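Local structure of PTS system, lactose-specific IIBC components (Streptococcus pneumoniae, 3NBM) at residues L7-L12 / L56-P61; Q62-Y67 / I81-G86; T33-I38 / K98-V103. The protein probably relays a phosphoryl group from the IIA component to incoming lactose, as the IIB domain of a phosphoenolpyruvate-dependent sugar phosphotransferase system. All coordinates share one frame; numbering follows the deposited sequence.

Interaction 1: L7-L12 / L56-P61; sequences LKVLVL and LIILAP
Val-9 and Ile-58 cross obliquely on one face of the sheet, with CG1 of Val-9 lying 3.7 Å from CD1 of Ile-58. The valine brings that methyl over with CG1 anti to its backbone N (chi1 -177°), while the isoleucine, with CG1 beside its backbone N, brings CD1 to the valine methyl. Val-11 stands beside them, and its CG1 rests 3.7 Å from the carbonyl O of Ile-58. On the other face Leu-12 slants over Ile-57, CD1 to CG2 at 3.8 Å. That same CG2 of Ile-57 also sits 3.5 Å from Leu-10 O, so one methyl packs against side chain and backbone alike. These are the two inner strands of a four-stranded parallel sheet, the core of an alpha/beta fold, running at 19° to each other with Val-9 facing Leu-56 and Leu-12 facing Leu-59. Helix 96-105 closes over the Val-9 and Ile-58 face through Val-103 and Phe-102. Between the faces runs the parallel ladder: Leu-10 gives its N-H to Leu-56 O and its carbonyl to Ile-58 N, and Leu-12 does the same with Ile-58 O and Ala-60 N. The first bond, Leu-56 N to Lys-8 O, is the longest of the five at 3.3 Å. At the other end Leu-12 O takes the Ala-60 N-H at 2.9 Å, with CB of Ala-60 only 3.3 Å from that oxygen.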
ATOM      1  N   LEU A   7      11.605  -3.469  -2.466  1.00  7.80           N
ATOM      2  CA  LEU A   7      10.633  -2.466  -2.065  1.00  7.46           C
ATOM      3  C   LEU A   7       9.555  -3.097  -1.178  1.00  6.82           C
ATOM      4  O   LEU A   7       8.972  -4.119  -1.541  1.00  8.09           O
ATOM      5  CB  LEU A   7       9.996  -1.844  -3.305  1.00  8.54           C
ATOM      6  CG  LEU A   7       9.118  -0.626  -3.039  1.00 10.85           C
ATOM      7  CD1 LEU A   7       9.963   0.571  -2.571  1.00 14.05           C
ATOM      8  CD2 LEU A   7       8.328  -0.253  -4.299  1.00 14.27           C
ATOM      9  N   LYS A   8       9.318  -2.501  -0.016  1.00  6.03           N
ATOM     10  CA  LYS A   8       8.369  -3.042   0.968  1.00  6.30           C
ATOM     11  C   LYS A   8       7.141  -2.121   1.016  1.00  5.59           C
ATOM     12  O   LYS A   8       7.262  -0.926   1.304  1.00  5.78           O
ATOM     13  CB  LYS A   8       9.004  -3.125   2.352  1.00  6.71           C
ATOM     14  CG  LYS A   8      10.345  -3.836   2.421  1.00 10.66           C
ATOM     15  CD  LYS A   8      10.304  -5.269   2.121  1.00 13.17           C
ATOM     16  CE  LYS A   8      11.664  -5.948   2.427  1.00 14.06           C
ATOM     17  NZ  LYS A   8      11.710  -7.429   2.132  1.00 11.44           N
ATOM     18  N   VAL A   9       5.976  -2.705   0.727  1.00  5.29           N
ATOM     19  CA  VAL A   9       4.710  -1.989   0.650  1.00  5.30           C
ATOM     20  C   VAL A   9       3.748  -2.538   1.713  1.00  4.93           C
ATOM     21  O   VAL A   9       3.618  -3.743   1.866  1.00  5.52           O
ATOM     22  CB  VAL A   9       4.070  -2.140  -0.739  1.00  5.26           C
ATOM     23  CG1 VAL A   9       2.778  -1.323  -0.839  1.00  6.98           C
ATOM     24  CG2 VAL A   9       5.078  -1.747  -1.827  1.00  6.34           C
ATOM     25  N   LEU A  10       3.092  -1.635   2.431  1.00  5.14           N
ATOM     26  CA  LEU A  10       2.038  -1.991   3.383  1.00  4.95           C
ATOM     27  C   LEU A  10       0.734  -1.348   2.953  1.00  5.13           C
ATOM     28  O   LEU A  10       0.687  -0.139   2.734  1.00  6.09           O
ATOM     29  CB  LEU A  10       2.420  -1.537   4.792  1.00  5.99           C
ATOM     30  CG  LEU A  10       1.407  -1.840   5.911  1.00  6.12           C
ATOM     31  CD1 LEU A  10       1.224  -3.339   6.116  1.00  7.97           C
ATOM     32  CD2 LEU A  10       1.892  -1.186   7.205  1.00  8.30           C
ATOM     33  N   VAL A  11      -0.295  -2.167   2.748  1.00  4.88           N
ATOM     34  CA  VAL A  11      -1.638  -1.689   2.434  1.00  5.28           C
ATOM     35  C   VAL A  11      -2.483  -1.775   3.716  1.00  4.87           C
ATOM     36  O   VAL A  11      -2.550  -2.830   4.328  1.00  5.78           O
ATOM     37  CB  VAL A  11      -2.311  -2.491   1.295  1.00  5.22           C
ATOM     38  CG1 VAL A  11      -3.644  -1.859   0.893  1.00  6.89           C
ATOM     39  CG2 VAL A  11      -1.378  -2.665   0.104  1.00  6.78           C
ATOM     40  N   LEU A  12      -3.111  -0.662   4.098  1.00  5.44           N
ATOM     41  CA  LEU A  12      -3.904  -0.610   5.324  1.00  5.56           C
ATOM     42  C   LEU A  12      -5.369  -0.391   5.004  1.00  6.57           C
ATOM     43  O   LEU A  12      -5.721   0.423   4.158  1.00  7.28           O
ATOM     44  CB  LEU A  12      -3.412   0.526   6.246  1.00  5.68           C
ATOM     45  CG  LEU A  12      -1.979   0.355   6.775  1.00  5.80           C
ATOM     46  CD1 LEU A  12      -1.563   1.609   7.565  1.00  7.84           C
ATOM     47  CD2 LEU A  12      -1.831  -0.938   7.591  1.00  7.89           C
ATOM     48  N   LEU A  56       6.627   2.281   1.283  1.00  5.61           N
ATOM     49  CA  LEU A  56       5.398   2.845   0.734  1.00  5.75           C
ATOM     50  C   LEU A  56       4.242   2.278   1.520  1.00  5.65           C
ATOM     51  O   LEU A  56       4.169   1.071   1.695  1.00  5.96           O
ATOM     52  CB  LEU A  56       5.245   2.473  -0.758  1.00  6.51           C
ATOM     53  CG  LEU A  56       3.931   2.894  -1.438  1.00  7.18           C
ATOM     54  CD1 LEU A  56       3.762   4.410  -1.505  1.00  8.81           C
ATOM     55  CD2 LEU A  56       3.825   2.254  -2.831  1.00  8.77           C
ATOM     56  N   ILE A  57       3.346   3.151   1.989  1.00  5.01           N
ATOM     57  CA  ILE A  57       2.112   2.728   2.653  1.00  5.27           C
ATOM     58  C   ILE A  57       0.975   3.266   1.819  1.00  4.93           C
ATOM     59  O   ILE A  57       0.923   4.442   1.471  1.00  6.15           O
ATOM     60  CB  ILE A  57       2.034   3.196   4.124  1.00  5.61           C
ATOM     61  CG1 ILE A  57       3.293   2.687   4.872  1.00  6.89           C
ATOM     62  CG2 ILE A  57       0.738   2.700   4.764  1.00  7.89           C
ATOM     63  CD1 ILE A  57       3.421   3.106   6.285  1.00  9.92           C
ATOM     64  N   ILE A  58       0.049   2.370   1.501  1.00  5.20           N
ATOM     65  CA  ILE A  58      -1.143   2.685   0.716  1.00  5.42           C
ATOM     66  C   ILE A  58      -2.391   2.524   1.598  1.00  5.39           C
ATOM     67  O   ILE A  58      -2.612   1.477   2.193  1.00  6.63           O
ATOM     68  CB  ILE A  58      -1.298   1.711  -0.501  1.00  6.19           C
ATOM     69  CG1 ILE A  58      -0.055   1.756  -1.412  1.00  7.30           C
ATOM     70  CG2 ILE A  58      -2.600   2.031  -1.287  1.00  7.12           C
ATOM     71  CD1 ILE A  58       0.032   0.640  -2.438  1.00  8.46           C
ATOM     72  N   LEU A  59      -3.158   3.600   1.700  1.00  5.82           N
ATOM     73  CA  LEU A  59      -4.416   3.598   2.428  1.00  5.79           C
ATOM     74  C   LEU A  59      -5.532   3.147   1.486  1.00  6.51           C
ATOM     75  O   LEU A  59      -5.732   3.740   0.419  1.00  6.91           O
ATOM     76  CB  LEU A  59      -4.720   5.008   2.996  1.00  6.50           C
ATOM     77  CG  LEU A  59      -3.726   5.514   4.027  1.00  7.19           C
ATOM     78  CD1 LEU A  59      -4.013   6.998   4.332  1.00 10.30           C
ATOM     79  CD2 LEU A  59      -3.814   4.690   5.288  1.00 11.06           C
ATOM     80  N   ALA A  60      -6.275   2.115   1.901  1.00  6.54           N
ATOM     81  CA  ALA A  60      -7.486   1.702   1.204  1.00  7.13           C
ATOM     82  C   ALA A  60      -8.556   2.794   1.367  1.00  7.53           C
ATOM     83  O   ALA A  60      -8.449   3.663   2.257  1.00  6.96           O
ATOM     84  CB  ALA A  60      -7.987   0.397   1.744  1.00  7.69           C
ATOM     85  N   PRO A  61      -9.619   2.763   0.550  1.00  7.48           N
ATOM     86  CA  PRO A  61     -10.610   3.840   0.553  1.00  8.28           C
ATOM     87  C   PRO A  61     -11.183   4.146   1.923  1.00  8.37           C
ATOM     88  O   PRO A  61     -11.358   5.312   2.258  1.00  9.21           O
ATOM     89  CB  PRO A  61     -11.678   3.291  -0.396  1.00  8.48           C
ATOM     90  CG  PRO A  61     -10.863   2.535  -1.407  1.00  8.89           C
ATOM     91  CD  PRO A  61      -9.804   1.848  -0.594  1.00  8.72           C
TER

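Interaction 2: Q62-Y67 / I81-G86; sequences QVRSYY and IVATRG
Arg-64 reaches over from the 3-10 turn after strand 56-59 and meets Thr-84 and Arg-85 just past the end of strand 80-83, while Tyr-67 lies against the strand itself. The two segments belong to one beta-alpha-beta crossover, in which helix 67-74 links the neighbouring parallel strands. Arg-64 NH1 donates to Thr-84 O at 3.1 Å, a fairly straight bond (160° at the hydrogen) that arrives on a lone pair in the carbonyl plane, and the oxygen lies close to the plane of the guanidinium. The side chains of Arg-64 and Arg-85 cross at about a right angle. CG of Arg-85 lies over one face of the Arg-64 guanidinium, 3.7 Å from NH1, and CD of Arg-64, where a bend at chi3 (58°) turns NE aside, sits 3.8 Å above the centre of the Arg-85 guanidinium. The planes of the two groups are 28° apart and their NE atoms 4.3 Å apart, a close approach of like charges that solvent probably screens, since neither residue is fully buried. Further along, Tyr-67 and Ile-81 slide past each other in opposite directions, with CE1 of the ring 3.9 Å from CG2 of Ile-81. Ile-81 O lies at the ring edge, in its plane, and Ala-83 CB comes obliquely to Tyr-67 CD1 at 3.7 Å. Behind this first shell, Thr-84 OG1 is bonded to Leu-59 O, and Glu-88 OE1 accepts from the backbone N of Arg-85, the N-cap of helix 86-93, one half of a capping box. On the other side, Tyr-67 N bonds to Arg-64 O, which ties together the two residues that reach the strand. At the far end of the tyrosine a water lies 3.1 Å from OH and donates to Ile-81 O at 2.9 Å.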
ATOM      1  N   GLN A  62     -11.432   3.130   2.710  1.00  8.61           N
ATOM      2  CA  GLN A  62     -12.123   3.330   3.971  1.00 10.04           C
ATOM      3  C   GLN A  62     -11.293   3.888   5.093  1.00  9.25           C
ATOM      4  O   GLN A  62     -11.819   4.191   6.154  1.00 10.05           O
ATOM      5  CB  GLN A  62     -12.813   2.079   4.372  1.00 12.18           C
ATOM      6  CG  GLN A  62     -13.987   1.835   3.431  1.00 13.82           C
ATOM      7  CD  GLN A  62     -14.382   0.416   3.404  1.00 15.76           C
ATOM      8  OE1 GLN A  62     -13.563  -0.482   3.073  1.00 16.47           O
ATOM      9  NE2 GLN A  62     -15.663   0.170   3.738  1.00 16.25           N
ATOM     10  N   VAL A  63      -9.996   4.071   4.849  1.00  8.38           N
ATOM     11  CA  VAL A  63      -9.109   4.769   5.792  1.00  8.45           C
ATOM     12  C   VAL A  63      -8.498   6.039   5.198  1.00  8.66           C
ATOM     13  O   VAL A  63      -7.545   6.587   5.738  1.00  9.17           O
ATOM     14  CB  VAL A  63      -8.049   3.821   6.389  1.00  8.46           C
ATOM     15  CG1 VAL A  63      -8.729   2.841   7.299  1.00  9.50           C
ATOM     16  CG2 VAL A  63      -7.261   3.090   5.324  1.00 10.04           C
ATOM     17  N   ARG A  64      -9.124   6.572   4.152  1.00  9.74           N
ATOM     18  CA  ARG A  64      -8.681   7.837   3.550  1.00  9.87           C
ATOM     19  C   ARG A  64      -8.667   8.998   4.536  1.00  9.65           C
ATOM     20  O   ARG A  64      -7.819   9.885   4.425  1.00 11.14           O
ATOM     21  CB  ARG A  64      -9.571   8.187   2.361  1.00  9.54           C
ATOM     22  CG  ARG A  64      -9.083   9.375   1.552  1.00  9.48           C
ATOM     23  CD  ARG A  64      -9.711   9.442   0.159  1.00  9.18           C
ATOM     24  NE  ARG A  64     -11.183   9.514   0.234  1.00  7.85           N
ATOM     25  CZ  ARG A  64     -12.034   8.514   0.054  1.00  9.37           C
ATOM     26  NH1 ARG A  64     -11.640   7.305  -0.324  1.00  9.49           N
ATOM     27  NH2 ARG A  64     -13.326   8.750   0.233  1.00  9.49           N
ATOM     28  N   SER A  65      -9.555   8.991   5.521  1.00 10.71           N
ATOM     29  CA  SER A  65      -9.623  10.070   6.501  1.00 12.11           C
ATOM     30  C   SER A  65      -8.373  10.203   7.368  1.00 12.03           C
ATOM     31  O   SER A  65      -8.198  11.233   8.041  1.00 14.71           O
ATOM     32  CB  SER A  65     -10.826   9.880   7.388  1.00 13.41           C
ATOM     33  OG  SER A  65     -10.675   8.778   8.252  1.00 19.19           O
ATOM     34  N   TYR A  66      -7.517   9.181   7.376  1.00 10.62           N
ATOM     35  CA  TYR A  66      -6.269   9.236   8.144  1.00 10.83           C
ATOM     36  C   TYR A  66      -5.062   9.724   7.327  1.00 11.14           C
ATOM     37  O   TYR A  66      -3.946   9.741   7.843  1.00 10.88           O
ATOM     38  CB  TYR A  66      -5.986   7.849   8.742  1.00 11.73           C
ATOM     39  CG  TYR A  66      -7.088   7.337   9.640  1.00 12.45           C
ATOM     40  CD1 TYR A  66      -7.272   7.821  10.941  1.00 13.92           C
ATOM     41  CD2 TYR A  66      -7.963   6.352   9.201  1.00 17.09           C
ATOM     42  CE1 TYR A  66      -8.317   7.342  11.754  1.00 15.30           C
ATOM     43  CE2 TYR A  66      -8.976   5.874  10.017  1.00 18.16           C
ATOM     44  CZ  TYR A  66      -9.153   6.368  11.285  1.00 16.77           C
ATOM     45  OH  TYR A  66     -10.155   5.903  12.103  1.00 21.25           O
ATOM     46  N   TYR A  67      -5.245  10.124   6.076  1.00 10.42           N
ATOM     47  CA  TYR A  67      -4.127  10.500   5.235  1.00 10.15           C
ATOM     48  C   TYR A  67      -3.232  11.586   5.845  1.00  9.56           C
ATOM     49  O   TYR A  67      -2.020  11.421   5.896  1.00  9.54           O
ATOM     50  CB  TYR A  67      -4.621  10.942   3.857  1.00 10.39           C
ATOM     51  CG  TYR A  67      -3.516  11.399   2.938  1.00 10.95           C
ATOM     52  CD1 TYR A  67      -2.653  10.488   2.341  1.00 12.52           C
ATOM     53  CD2 TYR A  67      -3.292  12.741   2.721  1.00 12.82           C
ATOM     54  CE1 TYR A  67      -1.664  10.914   1.482  1.00 12.69           C
ATOM     55  CE2 TYR A  67      -2.263  13.166   1.927  1.00 13.32           C
ATOM     56  CZ  TYR A  67      -1.476  12.255   1.282  1.00 14.90           C
ATOM     57  OH  TYR A  67      -0.450  12.693   0.477  1.00 17.72           O
ATOM     58  N   ILE A  81       3.561   7.868   1.290  1.00  7.09           N
ATOM     59  CA  ILE A  81       2.169   7.570   1.683  1.00  7.79           C
ATOM     60  C   ILE A  81       1.264   7.940   0.531  1.00  7.32           C
ATOM     61  O   ILE A  81       1.375   9.036  -0.012  1.00  9.04           O
ATOM     62  CB  ILE A  81       1.711   8.393   2.938  1.00  8.85           C
ATOM     63  CG1 ILE A  81       2.685   8.259   4.106  1.00 11.04           C
ATOM     64  CG2 ILE A  81       0.305   8.046   3.331  1.00 10.89           C
ATOM     65  CD1 ILE A  81       2.881   6.884   4.637  1.00 11.16           C
ATOM     66  N   VAL A  82       0.322   7.059   0.203  1.00  6.79           N
ATOM     67  CA  VAL A  82      -0.660   7.334  -0.843  0.50  7.62           C
ATOM     68  C   VAL A  82      -2.040   6.908  -0.356  1.00  7.00           C
ATOM     69  O   VAL A  82      -2.186   5.890   0.292  1.00  8.76           O
ATOM     70  CB  VAL A  82      -0.323   6.670  -2.201  0.50  8.92           C
ATOM     71  CG1 VAL A  82       1.119   6.917  -2.606  0.50 10.54           C
ATOM     72  CG2 VAL A  82      -0.605   5.243  -2.164  0.50 10.32           C
ATOM     73  N   ALA A  83      -3.032   7.737  -0.645  1.00  7.08           N
ATOM     74  CA  ALA A  83      -4.433   7.418  -0.354  1.00  7.05           C
ATOM     75  C   ALA A  83      -5.165   7.091  -1.633  1.00  7.47           C
ATOM     76  O   ALA A  83      -4.832   7.631  -2.682  1.00  9.49           O
ATOM     77  CB  ALA A  83      -5.157   8.574   0.349  1.00  9.01           C
ATOM     78  N   THR A  84      -6.164   6.225  -1.531  1.00  7.51           N
ATOM     79  CA  THR A  84      -6.939   5.795  -2.681  1.00  7.70           C
ATOM     80  C   THR A  84      -8.426   6.113  -2.486  1.00  7.41           C
ATOM     81  O   THR A  84      -8.922   6.335  -1.370  1.00  7.54           O
ATOM     82  CB  THR A  84      -6.773   4.278  -2.939  1.00  7.78           C
ATOM     83  OG1 THR A  84      -7.279   3.529  -1.834  1.00  8.23           O
ATOM     84  CG2 THR A  84      -5.283   3.936  -3.202  1.00  8.50           C
ATOM     85  N   ARG A  85      -9.121   6.102  -3.614  1.00  7.56           N
ATOM     86  CA  ARG A  85     -10.569   6.225  -3.654  1.00  7.71           C
ATOM     87  C   ARG A  85     -11.163   4.949  -4.255  1.00  8.13           C
ATOM     88  O   ARG A  85     -10.458   4.160  -4.865  1.00  8.90           O
ATOM     89  CB  ARG A  85     -10.937   7.525  -4.387  1.00  8.90           C
ATOM     90  CG  ARG A  85     -10.586   8.771  -3.591  1.00  9.52           C
ATOM     91  CD  ARG A  85     -10.568  10.041  -4.434  1.00  9.38           C
ATOM     92  NE  ARG A  85     -10.444  11.215  -3.591  1.00 10.61           N
ATOM     93  CZ  ARG A  85      -9.334  11.625  -2.990  1.00  9.92           C
ATOM     94  NH1 ARG A  85      -8.204  10.956  -3.145  1.00 10.36           N
ATOM     95  NH2 ARG A  85      -9.371  12.682  -2.189  1.00 11.30           N
ATOM     96  N   GLY A  86     -12.455   4.735  -4.058  1.00  8.14           N
ATOM     97  CA  GLY A  86     -13.090   3.423  -4.280  1.00  8.70           C
ATOM     98  C   GLY A  86     -12.928   2.816  -5.655  1.00  8.92           C
ATOM     99  O   GLY A  86     -12.486   1.701  -5.768  1.00  9.08           O
TER
HETATM  100  O   HOH W   1     -14.290   5.877  -1.865  1.00  6.89           O
HETATM  101  O   HOH W   2       2.140  11.742  -0.848  1.00 35.20           O

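Interaction 3: T33-I38 / K98-V103; sequences TEVRVI and KALQFV
Leu-100 meets Thr-33 and Val-37 through branched aliphatic groups, and no flat group takes part between the two segments. The one aromatic ring among these residues, Phe-102, is turned to another side of its helix: there it meets the ring of His-106 with the planes at about 40°, and it packs on Glu-88 and Leu-92 of helix 86-93. The contact with 33-38 therefore falls to Leu-100, whose CG stands anti to the backbone N (chi1 179°) and whose two methyls divide the work. CD2 reaches Thr-33 tip to tip, 3.5 Å from OG1 and 3.6 Å from CB, and the threonine methyl CG2 is close by at 3.9 Å from the same CD2. Val-35 CG2 also approaches Leu-100 CD2, at 4.3 Å, in one of two modelled conformers. The hydroxyl's polar partner lies within its own helix, Gly-29 O, so toward Leu-100 the oxygen makes a plain packing contact. CD1 of Leu-100 goes instead to Val-37, 4.1 Å from CG2, the two side chains meeting at a slant. One turn on, Val-103 CG1 lies 4.3 Å from CG1 of Val-37. Both valines also touch Val-9 of the next strand and Ile-26 of helix 18-33, which makes this end of the contact the more deeply buried. Helix 18-33 ends in a Schellman motif with Glu-34 at positive phi, and a weak inverse gamma turn centred on Arg-36 leads into strand 37-43. Thr-33 at the helix end, and Val-35 and Val-37 beyond it, point toward helix 96-105, Glu-34 and Arg-36 away. The arrangement is that of an alpha/beta sandwich: C-terminal helix 96-105 lies across one face of the parallel sheet beside helix 18-33, its Leu-100 and Val-103 reaching outer strand 37-43.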
ATOM      1  N   THR A  33       6.062 -10.224 -13.206  1.00 11.90           N
ATOM      2  CA  THR A  33       6.946  -9.273 -13.862  1.00 12.00           C
ATOM      3  C   THR A  33       8.410  -9.425 -13.416  1.00 11.39           C
ATOM      4  O   THR A  33       9.315  -8.871 -14.049  1.00 12.85           O
ATOM      5  CB  THR A  33       6.452  -7.844 -13.583  1.00 12.02           C
ATOM      6  OG1 THR A  33       5.028  -7.837 -13.757  1.00 12.55           O
ATOM      7  CG2 THR A  33       7.064  -6.839 -14.525  1.00 13.59           C
ATOM      8  N   GLU A  34       8.634 -10.210 -12.355  1.00 11.82           N
ATOM      9  CA  GLU A  34       9.951 -10.439 -11.783  1.00 12.04           C
ATOM     10  C   GLU A  34      10.619  -9.155 -11.323  1.00 12.96           C
ATOM     11  O   GLU A  34      11.762  -8.881 -11.666  1.00 15.36           O
ATOM     12  CB  GLU A  34      10.853 -11.198 -12.742  1.00 13.28           C
ATOM     13  CG  GLU A  34      10.268 -12.560 -13.102  1.00 15.90           C
ATOM     14  CD  GLU A  34      10.978 -13.189 -14.296  1.00 18.29           C
ATOM     15  OE1 GLU A  34      11.700 -14.195 -14.128  1.00 21.73           O
ATOM     16  OE2 GLU A  34      10.830 -12.637 -15.394  1.00 22.16           O
ATOM     17  N   VAL A  35       9.890  -8.379 -10.515  1.00 12.56           N
ATOM     18  CA  VAL A  35      10.364  -7.124  -9.933  0.70 13.56           C
ATOM     19  C   VAL A  35      10.432  -7.302  -8.403  1.00 12.07           C
ATOM     20  O   VAL A  35       9.635  -8.076  -7.810  1.00 12.11           O
ATOM     21  CB  VAL A  35       9.428  -5.956 -10.350  0.70 14.28           C
ATOM     22  CG1 VAL A  35       9.808  -4.650  -9.664  0.70 16.45           C
ATOM     23  CG2 VAL A  35       9.472  -5.754 -11.862  0.70 15.96           C
ATOM     24  N   ARG A  36      11.363  -6.612  -7.760  1.00 10.14           N
ATOM     25  CA  ARG A  36      11.618  -6.808  -6.336  0.50  9.65           C
ATOM     26  C   ARG A  36      10.725  -5.926  -5.462  1.00  8.78           C
ATOM     27  O   ARG A  36      11.105  -4.840  -5.046  1.00  8.32           O
ATOM     28  CB  ARG A  36      13.086  -6.608  -6.017  0.50 10.44           C
ATOM     29  CG  ARG A  36      13.991  -7.598  -6.772  0.50 12.81           C
ATOM     30  CD  ARG A  36      15.474  -7.339  -6.561  0.50 18.54           C
ATOM     31  NE  ARG A  36      15.899  -6.058  -7.121  0.50 21.87           N
ATOM     32  CZ  ARG A  36      16.209  -5.854  -8.403  0.50 25.03           C
ATOM     33  NH1 ARG A  36      16.157  -6.845  -9.286  0.50 27.39           N
ATOM     34  NH2 ARG A  36      16.570  -4.643  -8.804  0.50 26.84           N
ATOM     35  N   VAL A  37       9.524  -6.432  -5.216  1.00  8.40           N
ATOM     36  CA  VAL A  37       8.501  -5.790  -4.408  1.00  8.10           C
ATOM     37  C   VAL A  37       7.786  -6.849  -3.604  1.00  7.65           C
ATOM     38  O   VAL A  37       7.481  -7.936  -4.127  1.00  8.57           O
ATOM     39  CB  VAL A  37       7.432  -5.062  -5.277  1.00  8.78           C
ATOM     40  CG1 VAL A  37       6.353  -4.484  -4.406  1.00 11.36           C
ATOM     41  CG2 VAL A  37       8.033  -3.985  -6.176  1.00 10.40           C
ATOM     42  N   ILE A  38       7.541  -6.548  -2.327  1.00  7.12           N
ATOM     43  CA  ILE A  38       6.624  -7.339  -1.500  1.00  6.81           C
ATOM     44  C   ILE A  38       5.602  -6.391  -0.864  1.00  5.94           C
ATOM     45  O   ILE A  38       5.960  -5.319  -0.387  1.00  6.89           O
ATOM     46  CB  ILE A  38       7.371  -8.140  -0.389  1.00  8.65           C
ATOM     47  CG1 ILE A  38       6.427  -8.966   0.474  1.00 12.46           C
ATOM     48  CG2 ILE A  38       8.200  -7.225   0.511  1.00 10.73           C
ATOM     49  CD1 ILE A  38       5.848 -10.062  -0.184  1.00 16.16           C
ATOM     50  N   LYS A  98      -1.598  -3.460 -13.335  1.00  8.61           N
ATOM     51  CA  LYS A  98      -1.877  -2.095 -12.915  1.00  9.09           C
ATOM     52  C   LYS A  98      -1.494  -1.866 -11.460  1.00  8.41           C
ATOM     53  O   LYS A  98      -1.011  -0.775 -11.118  1.00  8.47           O
ATOM     54  CB  LYS A  98      -3.357  -1.728 -13.131  1.00 10.00           C
ATOM     55  CG  LYS A  98      -3.728  -1.653 -14.614  1.00 14.42           C
ATOM     56  CD  LYS A  98      -5.231  -1.430 -14.832  1.00 20.01           C
ATOM     57  CE  LYS A  98      -5.657  -1.849 -16.253  1.00 24.73           C
ATOM     58  NZ  LYS A  98      -5.609  -3.352 -16.504  1.00 25.41           N
ATOM     59  N   ALA A  99      -1.706  -2.860 -10.601  1.00  8.24           N
ATOM     60  CA  ALA A  99      -1.347  -2.731  -9.172  1.00  7.86           C
ATOM     61  C   ALA A  99       0.166  -2.522  -9.028  1.00  8.01           C
ATOM     62  O   ALA A  99       0.595  -1.653  -8.278  1.00  8.25           O
ATOM     63  CB  ALA A  99      -1.847  -3.946  -8.389  1.00  8.38           C
ATOM     64  N   LEU A 100       0.962  -3.302  -9.756  1.00  8.31           N
ATOM     65  CA  LEU A 100       2.413  -3.160  -9.694  1.00  8.34           C
ATOM     66  C   LEU A 100       2.843  -1.792 -10.231  1.00  8.34           C
ATOM     67  O   LEU A 100       3.688  -1.108  -9.661  1.00  8.40           O
ATOM     68  CB  LEU A 100       3.083  -4.271 -10.509  1.00  9.21           C
ATOM     69  CG  LEU A 100       4.605  -4.183 -10.522  1.00 10.65           C
ATOM     70  CD1 LEU A 100       5.185  -4.435  -9.103  1.00 11.89           C
ATOM     71  CD2 LEU A 100       5.186  -5.159 -11.517  1.00 12.32           C
ATOM     72  N   GLN A 101       2.274  -1.400 -11.369  1.00  8.36           N
ATOM     73  CA  GLN A 101       2.602  -0.092 -11.937  1.00  9.43           C
ATOM     74  C   GLN A 101       2.268   1.053 -10.976  1.00  9.14           C
ATOM     75  O   GLN A 101       3.038   1.984 -10.833  1.00 10.06           O
ATOM     76  CB  GLN A 101       1.884   0.087 -13.256  1.00 11.02           C
ATOM     77  CG  GLN A 101       2.178   1.344 -13.950  1.00 15.89           C
ATOM     78  CD  GLN A 101       1.266   1.508 -15.136  1.00 20.43           C
ATOM     79  OE1 GLN A 101       0.009   1.574 -15.006  1.00 25.13           O
ATOM     80  NE2 GLN A 101       1.873   1.567 -16.313  1.00 20.41           N
ATOM     81  N   PHE A 102       1.145   0.942 -10.291  1.00  9.12           N
ATOM     82  CA  PHE A 102       0.748   1.927  -9.304  1.00  8.53           C
ATOM     83  C   PHE A 102       1.804   2.059  -8.197  1.00  8.76           C
ATOM     84  O   PHE A 102       2.165   3.158  -7.808  1.00  9.42           O
ATOM     85  CB  PHE A 102      -0.608   1.535  -8.713  1.00  8.44           C
ATOM     86  CG  PHE A 102      -1.114   2.473  -7.657  1.00  8.40           C
ATOM     87  CD1 PHE A 102      -1.900   3.565  -7.995  1.00 10.81           C
ATOM     88  CD2 PHE A 102      -0.843   2.245  -6.321  1.00 10.01           C
ATOM     89  CE1 PHE A 102      -2.381   4.410  -7.010  1.00 11.52           C
ATOM     90  CE2 PHE A 102      -1.333   3.096  -5.360  1.00 11.01           C
ATOM     91  CZ  PHE A 102      -2.110   4.158  -5.714  1.00 11.96           C
ATOM     92  N   VAL A 103       2.275   0.926  -7.682  1.00  7.99           N
ATOM     93  CA  VAL A 103       3.304   0.948  -6.644  1.00  8.16           C
ATOM     94  C   VAL A 103       4.547   1.687  -7.141  1.00  9.22           C
ATOM     95  O   VAL A 103       5.043   2.618  -6.505  1.00  9.64           O
ATOM     96  CB  VAL A 103       3.652  -0.481  -6.185  1.00  8.07           C
ATOM     97  CG1 VAL A 103       4.991  -0.497  -5.430  1.00  9.98           C
ATOM     98  CG2 VAL A 103       2.510  -1.072  -5.357  1.00  8.26           C
TER

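All three contacts reach one four-stranded parallel sheet, ordered 37-43, 7-13, 56-59, 80-83. Interaction 1 joins the middle pair, close to the centre of the chain. Interactions 2 and 3 lie at the two outer strands, on opposite sides of that centre and about 20 Å apart between contact centres; interaction 1 is about 10 and 12 Å from them. Along the chain interaction 1 closes before interaction 2 opens, while its segments alternate with those of interaction 3. Phe-102 of helix 96-105 also packs on Val-82 and Thr-84, so interactions 2 and 3 touch. The end of strand 7-13 carries the cysteine that, as in IIB relatives, probably accepts the phosphoryl group, with the loop that follows.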